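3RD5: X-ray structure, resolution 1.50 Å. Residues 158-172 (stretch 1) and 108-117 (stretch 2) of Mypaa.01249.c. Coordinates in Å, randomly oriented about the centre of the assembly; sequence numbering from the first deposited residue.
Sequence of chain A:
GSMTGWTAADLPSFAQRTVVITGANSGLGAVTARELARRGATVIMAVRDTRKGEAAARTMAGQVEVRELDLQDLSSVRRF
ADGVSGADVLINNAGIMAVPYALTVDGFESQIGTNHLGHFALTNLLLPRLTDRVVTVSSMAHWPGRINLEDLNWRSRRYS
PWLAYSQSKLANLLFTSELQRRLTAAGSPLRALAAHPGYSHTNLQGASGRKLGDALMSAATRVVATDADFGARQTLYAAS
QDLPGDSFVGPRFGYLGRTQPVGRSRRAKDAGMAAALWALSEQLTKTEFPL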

# COMPACT_ATOMS: atom_id res chain seq x y z
N ARG A 158 -3.54 -14.31 -22.30
CA ARG A 158 -4.30 -15.17 -21.39
C ARG A 158 -4.03 -14.75 -19.95
O ARG A 158 -2.86 -14.55 -19.52
CB ARG A 158 -3.90 -16.63 -21.58
CG ARG A 158 -4.46 -17.58 -20.51
CD ARG A 158 -3.87 -19.01 -20.71
NE ARG A 158 -4.41 -19.61 -21.87
CZ ARG A 158 -3.75 -20.32 -22.80
NH1 ARG A 158 -2.42 -20.44 -22.80
NH2 ARG A 158 -4.43 -20.86 -23.76
N TYR A 159 -5.10 -14.65 -19.16
CA TYR A 159 -5.00 -14.27 -17.77
C TYR A 159 -4.49 -15.40 -16.89
O TYR A 159 -4.84 -16.56 -17.07
CB TYR A 159 -6.38 -13.87 -17.29
CG TYR A 159 -6.49 -13.26 -15.90
CD1 TYR A 159 -6.02 -11.96 -15.63
CD2 TYR A 159 -7.14 -13.95 -14.88
CE1 TYR A 159 -6.23 -11.41 -14.37
CE2 TYR A 159 -7.34 -13.40 -13.64
CZ TYR A 159 -6.87 -12.16 -13.40
OH TYR A 159 -7.16 -11.64 -12.11
N SER A 160 -3.71 -15.03 -15.86
CA SER A 160 -3.31 -15.88 -14.75
C SER A 160 -3.69 -15.15 -13.46
O SER A 160 -3.10 -14.07 -13.18
CB SER A 160 -1.81 -16.10 -14.80
OG SER A 160 -1.36 -16.63 -13.53
N PRO A 161 -4.61 -15.69 -12.64
CA PRO A 161 -4.94 -15.01 -11.39
C PRO A 161 -3.69 -14.69 -10.53
O PRO A 161 -3.57 -13.58 -9.99
CB PRO A 161 -5.90 -15.96 -10.69
CG PRO A 161 -6.59 -16.65 -11.85
CD PRO A 161 -5.53 -16.83 -12.89
N TRP A 162 -2.80 -15.66 -10.37
CA TRP A 162 -1.62 -15.45 -9.52
C TRP A 162 -0.59 -14.57 -10.19
O TRP A 162 0.01 -13.71 -9.50
CB TRP A 162 -1.01 -16.78 -9.02
CG TRP A 162 -1.79 -17.34 -7.89
CD1 TRP A 162 -2.70 -18.38 -7.92
CD2 TRP A 162 -1.82 -16.82 -6.56
NE1 TRP A 162 -3.25 -18.53 -6.68
CE2 TRP A 162 -2.72 -17.60 -5.82
CE3 TRP A 162 -1.13 -15.78 -5.92
CZ2 TRP A 162 -2.97 -17.34 -4.45
CZ3 TRP A 162 -1.38 -15.54 -4.56
CH2 TRP A 162 -2.29 -16.34 -3.86
N LEU A 163 -0.31 -14.72 -11.48
CA LEU A 163 0.67 -13.84 -12.11
C LEU A 163 0.16 -12.38 -12.24
O LEU A 163 0.95 -11.44 -12.24
CB LEU A 163 1.25 -14.39 -13.43
CG LEU A 163 2.18 -15.59 -13.29
CD1 LEU A 163 2.48 -16.18 -14.71
CD2 LEU A 163 3.48 -15.22 -12.58
N ALA A 164 -1.15 -12.20 -12.32
CA ALA A 164 -1.74 -10.85 -12.26
C ALA A 164 -1.55 -10.24 -10.86
O ALA A 164 -1.22 -9.05 -10.74
CB ALA A 164 -3.22 -10.86 -12.70
N TYR A 165 -1.74 -11.04 -9.81
CA TYR A 165 -1.35 -10.62 -8.45
C TYR A 165 0.12 -10.21 -8.42
O TYR A 165 0.48 -9.13 -7.95
CB TYR A 165 -1.64 -11.71 -7.42
CG TYR A 165 -1.50 -11.22 -5.98
CD1 TYR A 165 -2.23 -10.12 -5.51
CD2 TYR A 165 -0.59 -11.81 -5.13
CE1 TYR A 165 -2.08 -9.67 -4.21
CE2 TYR A 165 -0.44 -11.37 -3.85
CZ TYR A 165 -1.19 -10.31 -3.39
OH TYR A 165 -0.99 -9.85 -2.08
N SER A 166 0.98 -11.08 -8.90
CA SER A 166 2.41 -10.85 -8.87
C SER A 166 2.82 -9.60 -9.61
O SER A 166 3.69 -8.83 -9.15
CB SER A 166 3.16 -12.05 -9.43
OG SER A 166 2.98 -13.23 -8.63
N GLN A 167 2.19 -9.32 -10.78
CA GLN A 167 2.51 -8.10 -11.49
C GLN A 167 2.21 -6.89 -10.61
O GLN A 167 2.99 -5.93 -10.56
CB GLN A 167 1.75 -7.97 -12.84
CG GLN A 167 2.19 -6.76 -13.64
CD GLN A 167 1.39 -6.50 -14.93
OE1 GLN A 167 2.01 -6.32 -16.00
NE2 GLN A 167 0.08 -6.31 -14.81
N SER A 168 1.06 -6.93 -9.94
CA SER A 168 0.65 -5.81 -9.09
C SER A 168 1.56 -5.60 -7.88
O SER A 168 1.82 -4.46 -7.48
CB SER A 168 -0.83 -5.93 -8.68
OG SER A 168 -1.05 -6.84 -7.62
N LYS A 169 2.02 -6.70 -7.32
CA LYS A 169 2.91 -6.67 -6.13
C LYS A 169 4.32 -6.22 -6.46
O LYS A 169 4.99 -5.52 -5.70
CB LYS A 169 2.82 -7.98 -5.36
CG LYS A 169 1.44 -8.28 -4.81
CD LYS A 169 1.08 -7.36 -3.66
CE LYS A 169 -0.17 -6.54 -3.87
NZ LYS A 169 -0.35 -5.59 -2.72
N LEU A 170 4.80 -6.59 -7.64
CA LEU A 170 6.02 -6.05 -8.19
C LEU A 170 5.87 -4.55 -8.46
O LEU A 170 6.75 -3.75 -8.11
CB LEU A 170 6.40 -6.83 -9.46
CG LEU A 170 7.61 -6.26 -10.21
CD1 LEU A 170 8.92 -6.20 -9.37
CD2 LEU A 170 7.86 -7.03 -11.50
N ALA A 171 4.74 -4.15 -9.04
CA ALA A 171 4.45 -2.74 -9.26
C ALA A 171 4.51 -1.92 -7.97
O ALA A 171 5.06 -0.83 -7.94
CB ALA A 171 3.11 -2.55 -9.98
N ASN A 172 4.02 -2.50 -6.86
CA ASN A 172 4.06 -1.81 -5.57
C ASN A 172 5.49 -1.46 -5.16
O ASN A 172 5.75 -0.40 -4.57
CB ASN A 172 3.47 -2.68 -4.45
CG ASN A 172 1.97 -2.92 -4.51
OD1 ASN A 172 1.52 -4.00 -4.07
ND2 ASN A 172 1.16 -1.93 -4.92
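Stretch 2 108-117: FESQIGTNHL

Packing of residues 108-117 on residues 158-172 of Mypaa.01249.c. Stretch 2 enters as loop through Phe108 and Glu109, then forms a helix from Ser110 to Leu117 that continues beyond it; a wider pi-type turn spans Ile112 to Leu117, where Leu117 N and His116 N both bond to Ile112 O. It runs in nearly the same direction as helix 161-172, with a signed crossing angle of -23° and axes 8.3 Å apart at closest approach. The backbones come close where Ser168 CA lies 4.8 Å from Ile112 CA, and one residue earlier on stretch 2, Gln111 CA is 6.0 Å from Tyr165 CA; together the stretches bury 574 Å². Each helix begins with a side-chain cap: Ser160 OG accepts from Leu163 N (3.0 Å), while the Glu109 carboxylate takes both Gln111 N at OE2 and Ile112 N at OE1 (2.9 Å each).

Four direct hydrogen bonds link the stretches. Gln111, chi1 m and chi2 t, carries its amide to the start of helix 161-172, where NE2 donates to Tyr159 OH (2.9 Å) and to Pro161 O (3.0 Å), tying the loop and the first helical residue to one side chain. Farther along, Asn115 ND2 donates to Ser168 OG (3.0 Å); that hydroxyl in turn donates to Tyr165 O within its own helix (2.8 Å), so the serine serves as acceptor and donor at once. Asn172 ND2 reaches back to Asn115 O (3.0 Å), while Lys169 NZ donates to Asn172 OD1 (2.8 Å), engaging the other end of the same amide.

Two waters extend the polar network. One donates to Glu109 OE1 and Ala164 O (2.8 Å each) and accepts from Gln167 NE2 (3.0 Å), joining the capping carboxylate to the neighbouring helix. The other lies 2.8 Å from His116 ND1 and accepts from Asn172 ND2 (2.9 Å).

Van der Waals contacts, some of them with polar atoms, accompany these bonds. Ile112, chi1 t and chi2 p, sets out sideways, but its end comes nearer: CD1 lies 3.7 Å from Ser168 CA and 3.9 Å from Ala171 CB. That same Ala171 methyl sits over one face of the His116 ring, with CB 3.6 Å from His116 CG, in a CH-pi contact. Small side chains pointing toward stretch 2 recur along helix 161-172 at Ala164, Ser168 and Ala171; near its start, Ala164 CB rests 3.6 Å from Gln111 NE2. Beside it, Tyr165 presents its ring edge to Gln111 OE1, which lies 3.2 Å from Tyr165 CB.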

# COMPACT_ATOMS: atom_id res chain seq x y z
N PHE A 108 -9.29 -0.95 -16.13
CA PHE A 108 -8.06 -1.60 -15.73
C PHE A 108 -8.34 -3.04 -15.30
O PHE A 108 -9.39 -3.34 -14.74
CB PHE A 108 -7.39 -0.89 -14.54
CG PHE A 108 -7.19 0.60 -14.70
CD1 PHE A 108 -6.85 1.18 -15.92
CD2 PHE A 108 -7.25 1.42 -13.57
CE1 PHE A 108 -6.65 2.54 -16.00
CE2 PHE A 108 -7.01 2.80 -13.67
CZ PHE A 108 -6.75 3.33 -14.90
N GLU A 109 -7.39 -3.96 -15.52
CA GLU A 109 -7.48 -5.29 -14.91
C GLU A 109 -7.56 -5.08 -13.40
O GLU A 109 -6.89 -4.20 -12.84
CB GLU A 109 -6.30 -6.17 -15.35
CG GLU A 109 -6.27 -7.57 -14.78
CD GLU A 109 -5.69 -7.66 -13.36
OE1 GLU A 109 -4.69 -6.94 -13.10
OE2 GLU A 109 -6.23 -8.41 -12.50
N SER A 110 -8.40 -5.86 -12.72
CA SER A 110 -8.75 -5.46 -11.35
C SER A 110 -7.62 -5.48 -10.33
O SER A 110 -7.59 -4.65 -9.43
CB SER A 110 -10.00 -6.20 -10.83
OG SER A 110 -9.71 -7.57 -10.53
N GLN A 111 -6.68 -6.41 -10.47
CA GLN A 111 -5.59 -6.49 -9.50
C GLN A 111 -4.62 -5.33 -9.71
O GLN A 111 -4.27 -4.64 -8.75
CB GLN A 111 -4.91 -7.86 -9.50
CG GLN A 111 -5.89 -8.98 -9.18
CD GLN A 111 -5.21 -10.30 -8.95
OE1 GLN A 111 -4.50 -10.48 -7.94
NE2 GLN A 111 -5.43 -11.25 -9.86
N ILE A 112 -4.11 -5.13 -10.92
CA ILE A 112 -3.23 -3.97 -11.14
C ILE A 112 -3.99 -2.68 -10.86
O ILE A 112 -3.42 -1.72 -10.32
CB ILE A 112 -2.57 -4.01 -12.53
CG1 ILE A 112 -1.42 -3.03 -12.65
CG2 ILE A 112 -3.58 -3.72 -13.66
CD1 ILE A 112 -0.16 -3.43 -11.86
N GLY A 113 -5.27 -2.65 -11.20
CA GLY A 113 -6.07 -1.43 -11.02
C GLY A 113 -6.28 -1.07 -9.56
O GLY A 113 -6.21 0.12 -9.19
N THR A 114 -6.59 -2.04 -8.75
CA THR A 114 -6.85 -1.83 -7.32
C THR A 114 -5.55 -1.63 -6.56
O THR A 114 -5.35 -0.67 -5.82
CB THR A 114 -7.58 -3.03 -6.70
OG1 THR A 114 -8.82 -3.27 -7.39
CG2 THR A 114 -7.87 -2.81 -5.19
N ASN A 115 -4.61 -2.57 -6.72
CA ASN A 115 -3.47 -2.69 -5.83
C ASN A 115 -2.41 -1.66 -6.16
O ASN A 115 -1.73 -1.17 -5.26
CB ASN A 115 -2.87 -4.08 -5.97
CG ASN A 115 -3.80 -5.21 -5.54
OD1 ASN A 115 -4.87 -4.97 -4.96
ND2 ASN A 115 -3.40 -6.46 -5.83
N HIS A 116 -2.25 -1.36 -7.45
CA HIS A 116 -1.27 -0.38 -7.88
C HIS A 116 -1.88 0.94 -8.37
O HIS A 116 -1.59 2.01 -7.83
CB HIS A 116 -0.33 -0.97 -8.96
CG HIS A 116 0.56 0.03 -9.59
ND1 HIS A 116 1.55 0.69 -8.89
CD2 HIS A 116 0.61 0.51 -10.85
CE1 HIS A 116 2.15 1.56 -9.70
NE2 HIS A 116 1.60 1.47 -10.91
N LEU A 117 -2.70 0.91 -9.43
CA LEU A 117 -3.09 2.18 -10.06
C LEU A 117 -3.91 3.09 -9.18
O LEU A 117 -3.70 4.31 -9.15
CB LEU A 117 -3.77 1.96 -11.43
CG LEU A 117 -2.88 1.29 -12.49
CD1 LEU A 117 -3.70 0.73 -13.69
CD2 LEU A 117 -1.76 2.23 -13.01
O HOH W 1 -1.91 -7.46 -12.90
O HOH W 2 1.77 0.66 -6.07